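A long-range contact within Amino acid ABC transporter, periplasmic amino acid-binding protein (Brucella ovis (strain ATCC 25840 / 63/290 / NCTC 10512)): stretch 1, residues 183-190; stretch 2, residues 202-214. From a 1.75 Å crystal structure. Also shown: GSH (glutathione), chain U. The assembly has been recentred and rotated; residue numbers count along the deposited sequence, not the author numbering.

Stretch 1 (183-190) TDQSSLYG
Stretch 2 (202-214) VILPEIISKEPFG

Two segments of a chain can be held side by side without a single hydrogen bond between them, and this contact from a periplasmic amino acid-binding protein is an example. About 386 Å² is buried, both sides summed, between a helix start and a segment that leaves one strand, runs through a loop and enters another at 211-214. The register has two anchors: the CA atoms of D184 and E211 lie 7.2 Å apart, and those of L188 and I203 7.3 Å apart.

Stretch 1 turns a corner at T183, which is extended (phi/psi -172/-170), with its CA-to-CB bond away from stretch 2. D184 follows at -62/146, in the N-cap position, but its side chain makes no capping bond. Its CA-to-CB bond points toward stretch 2, with chi1 m and chi2 -41°. OD1 of D184 is 3.1 Å from CG of E211 and, despite like charge, 3.8 Å from OE1 of E211; OD2 of D184 is 3.3 Å from CE1 of F213. The carboxylate is not left unpaired, for N1 of the glutathione donates a 2.6 Å hydrogen bond to OD2 of D184. In E211 (-132/77; chi1 m, chi2 m, chi3 -5°), OE2 accepts a 2.7 Å bond from OG of S209.

From Q185 to G190 the backbone is helical, with phi -58 to -73° and psi -29 to -44°. L188 N donates to D184 O at 3.0 Å, and Y189 N to Q185 O at 3.2 Å. Q185, chi1 and chi2 both t and chi3 -75°, reaches out so that its OE1 lies 3.8 Å from CD1 of I207; its aliphatic CG meets CG2 of I203 at 4.3 Å. Methylene and amide ends alike lie against isoleucines, so the length of the side chain lets one residue span both I203 and I207. S186, chi1 p, has its CA-to-CB bond sideways to stretch 2 and its OG 3.6 Å from CE2 of F213, whose ring (chi1 m, chi2 -3°) fills the space beside D184. S187, chi1 m, has its CB 3.5 Å from SG2 of the glutathione.

The apolar centre comes at L188 and Y189, one helical turn after D184 and Q185. The CA-to-CB bond of L188 (m, t) points toward stretch 2, and its CB packs against CD1 of I203 at 3.8 Å. I203 (-88/121; m, t) has 102 Å² covered, more than any other residue here. Its CD1 also lies over one face of Y189, 3.6 Å from CD1 of Y189 and 3.9 Å from the ring centroid, a CH-pi contact 24° off the normal. Y189 (chi1 -81°, chi2 86°) starts sideways, yet its ring end comes nearer.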

# COMPACT_ATOMS: atom_id res chain seq x y z
N THR D 183 -15.50 11.39 14.36
CA THR D 183 -14.86 10.10 14.13
C THR D 183 -14.57 9.99 12.64
O THR D 183 -14.68 10.98 11.90
CB THR D 183 -15.73 8.89 14.63
OG1 THR D 183 -15.02 7.67 14.39
CG2 THR D 183 -17.06 8.83 13.92
N ASP D 184 -14.18 8.80 12.18
CA ASP D 184 -13.92 8.59 10.75
C ASP D 184 -15.18 8.84 9.95
O ASP D 184 -16.29 8.56 10.43
CB ASP D 184 -13.40 7.18 10.51
CG ASP D 184 -12.13 6.93 11.28
OD1 ASP D 184 -11.30 7.86 11.31
OD2 ASP D 184 -11.97 5.84 11.88
N GLN D 185 -15.04 9.36 8.74
CA GLN D 185 -16.23 9.78 8.02
C GLN D 185 -17.17 8.60 7.74
O GLN D 185 -18.40 8.73 7.90
CB GLN D 185 -15.85 10.47 6.72
CG GLN D 185 -17.04 10.90 5.91
CD GLN D 185 -16.63 11.39 4.55
OE1 GLN D 185 -16.10 12.50 4.41
NE2 GLN D 185 -16.81 10.55 3.54
N SER D 186 -16.62 7.45 7.37
CA SER D 186 -17.47 6.29 7.08
C SER D 186 -18.19 5.85 8.34
O SER D 186 -19.29 5.32 8.28
CB SER D 186 -16.67 5.11 6.50
OG SER D 186 -15.72 4.61 7.43
N SER D 187 -17.56 6.09 9.49
CA SER D 187 -18.17 5.72 10.76
C SER D 187 -19.34 6.65 11.09
O SER D 187 -20.34 6.23 11.68
CB SER D 187 -17.13 5.76 11.88
OG SER D 187 -16.09 4.82 11.64
N LEU D 188 -19.18 7.93 10.75
CA LEU D 188 -20.26 8.91 10.95
C LEU D 188 -21.52 8.49 10.19
O LEU D 188 -22.64 8.65 10.70
CB LEU D 188 -19.81 10.31 10.53
CG LEU D 188 -18.78 10.97 11.47
CD1 LEU D 188 -18.22 12.24 10.86
CD2 LEU D 188 -19.44 11.25 12.82
N TYR D 189 -21.36 7.95 8.98
CA TYR D 189 -22.50 7.41 8.24
C TYR D 189 -23.19 6.31 9.04
O TYR D 189 -24.42 6.22 9.06
CB TYR D 189 -22.06 6.85 6.87
CG TYR D 189 -21.90 7.87 5.76
CD1 TYR D 189 -20.70 8.56 5.60
CD2 TYR D 189 -22.93 8.12 4.87
CE1 TYR D 189 -20.54 9.48 4.56
CE2 TYR D 189 -22.78 9.04 3.84
CZ TYR D 189 -21.59 9.72 3.70
OH TYR D 189 -21.45 10.63 2.67
N GLY D 190 -22.40 5.44 9.67
CA GLY D 190 -22.96 4.33 10.43
C GLY D 190 -23.61 4.76 11.73
O GLY D 190 -24.70 4.29 12.08
N VAL D 202 -25.95 16.21 9.60
CA VAL D 202 -25.13 16.59 8.47
C VAL D 202 -23.67 16.30 8.78
O VAL D 202 -23.18 16.68 9.84
CB VAL D 202 -25.33 18.07 8.11
CG1 VAL D 202 -24.35 18.49 7.02
CG2 VAL D 202 -26.76 18.30 7.65
N ILE D 203 -22.98 15.64 7.86
CA ILE D 203 -21.53 15.50 7.96
C ILE D 203 -20.91 16.70 7.26
O ILE D 203 -21.16 16.94 6.07
CB ILE D 203 -21.05 14.19 7.35
CG1 ILE D 203 -21.69 13.00 8.08
CG2 ILE D 203 -19.52 14.11 7.36
CD1 ILE D 203 -21.45 11.65 7.39
N LEU D 204 -20.12 17.48 8.01
CA LEU D 204 -19.55 18.71 7.49
C LEU D 204 -18.47 18.36 6.47
O LEU D 204 -17.97 17.23 6.47
CB LEU D 204 -19.00 19.59 8.62
CG LEU D 204 -20.05 20.02 9.65
CD1 LEU D 204 -19.43 20.72 10.84
CD2 LEU D 204 -21.10 20.90 8.99
N PRO D 205 -18.12 19.31 5.59
CA PRO D 205 -17.21 18.99 4.49
C PRO D 205 -15.78 18.66 4.91
O PRO D 205 -15.12 17.89 4.21
CB PRO D 205 -17.23 20.26 3.63
CG PRO D 205 -18.44 21.02 4.06
CD PRO D 205 -18.59 20.71 5.51
N GLU D 206 -15.30 19.24 6.00
CA GLU D 206 -13.88 19.14 6.35
C GLU D 206 -13.43 17.71 6.70
O GLU D 206 -14.09 17.00 7.46
CB GLU D 206 -13.55 20.07 7.52
CG GLU D 206 -13.47 21.56 7.16
CD GLU D 206 -14.83 22.23 7.02
OE1 GLU D 206 -15.86 21.59 7.33
OE2 GLU D 206 -14.87 23.41 6.60
N ILE D 207 -12.28 17.32 6.14
CA ILE D 207 -11.62 16.07 6.49
C ILE D 207 -10.27 16.44 7.07
O ILE D 207 -9.46 17.03 6.38
CB ILE D 207 -11.46 15.16 5.28
CG1 ILE D 207 -12.84 14.79 4.74
CG2 ILE D 207 -10.58 13.94 5.62
CD1 ILE D 207 -12.81 14.15 3.38
N ILE D 208 -10.03 16.09 8.34
CA ILE D 208 -8.89 16.66 9.04
C ILE D 208 -7.74 15.68 9.26
O ILE D 208 -6.77 16.03 9.92
CB ILE D 208 -9.30 17.28 10.40
CG1 ILE D 208 -9.69 16.20 11.40
CG2 ILE D 208 -10.44 18.28 10.20
CD1 ILE D 208 -9.74 16.69 12.86
N SER D 209 -7.84 14.47 8.72
CA SER D 209 -6.77 13.48 8.93
C SER D 209 -6.80 12.43 7.85
O SER D 209 -7.79 12.30 7.13
CB SER D 209 -6.93 12.80 10.28
OG SER D 209 -8.05 11.93 10.24
N LYS D 210 -5.71 11.68 7.75
CA LYS D 210 -5.68 10.43 7.00
C LYS D 210 -5.96 9.27 7.95
O LYS D 210 -5.30 9.15 8.99
CB LYS D 210 -4.33 10.24 6.31
CG LYS D 210 -4.08 11.21 5.16
CD LYS D 210 -2.70 11.00 4.55
CE LYS D 210 -1.63 11.60 5.45
NZ LYS D 210 -0.31 11.63 4.68
N GLU D 211 -6.93 8.43 7.60
CA GLU D 211 -7.27 7.28 8.44
C GLU D 211 -7.37 6.02 7.59
O GLU D 211 -8.46 5.56 7.25
CB GLU D 211 -8.58 7.50 9.21
CG GLU D 211 -8.66 8.81 9.96
CD GLU D 211 -8.03 8.80 11.36
OE1 GLU D 211 -7.57 7.74 11.84
OE2 GLU D 211 -8.01 9.89 11.98
N PRO D 212 -6.22 5.46 7.22
CA PRO D 212 -6.25 4.20 6.47
C PRO D 212 -6.54 3.00 7.38
O PRO D 212 -5.76 2.69 8.29
CB PRO D 212 -4.84 4.14 5.85
CG PRO D 212 -3.97 4.91 6.85
CD PRO D 212 -4.87 6.04 7.31
N PHE D 213 -7.69 2.35 7.17
CA PHE D 213 -8.08 1.20 8.00
C PHE D 213 -7.22 0.01 7.62
O PHE D 213 -7.18 -0.37 6.45
CB PHE D 213 -9.56 0.84 7.80
CG PHE D 213 -10.53 1.89 8.27
CD1 PHE D 213 -10.08 3.05 8.89
CD2 PHE D 213 -11.90 1.71 8.10
CE1 PHE D 213 -10.98 4.04 9.33
CE2 PHE D 213 -12.82 2.69 8.52
CZ PHE D 213 -12.35 3.85 9.16
N GLY D 214 -6.54 -0.59 8.60
CA GLY D 214 -5.57 -1.64 8.32
C GLY D 214 -5.94 -3.02 8.81
O GLY D 214 -6.59 -3.16 9.83
N1 GSH U . -9.94 4.72 13.10
CA1 GSH U . -9.82 5.34 14.43
C1 GSH U . -8.72 4.61 15.20
O11 GSH U . -8.35 5.07 16.32
O12 GSH U . -8.19 3.56 14.74
CB1 GSH U . -11.13 5.23 15.23
CG1 GSH U . -11.48 3.74 15.41
CD1 GSH U . -12.62 3.62 16.41
OE1 GSH U . -12.53 2.95 17.39
N2 GSH U . -13.84 4.34 16.14
CA2 GSH U . -14.92 4.24 17.11
C2 GSH U . -15.43 2.80 17.26
O2 GSH U . -15.26 1.95 16.46
CB2 GSH U . -16.02 5.26 16.80
SG2 GSH U . -16.95 4.83 15.30
N3 GSH U . -16.14 2.50 18.49
CA3 GSH U . -16.65 1.17 18.71
C3 GSH U . -16.16 0.69 20.08
O31 GSH U . -16.68 -0.34 20.58
O32 GSH U . -15.23 1.31 20.69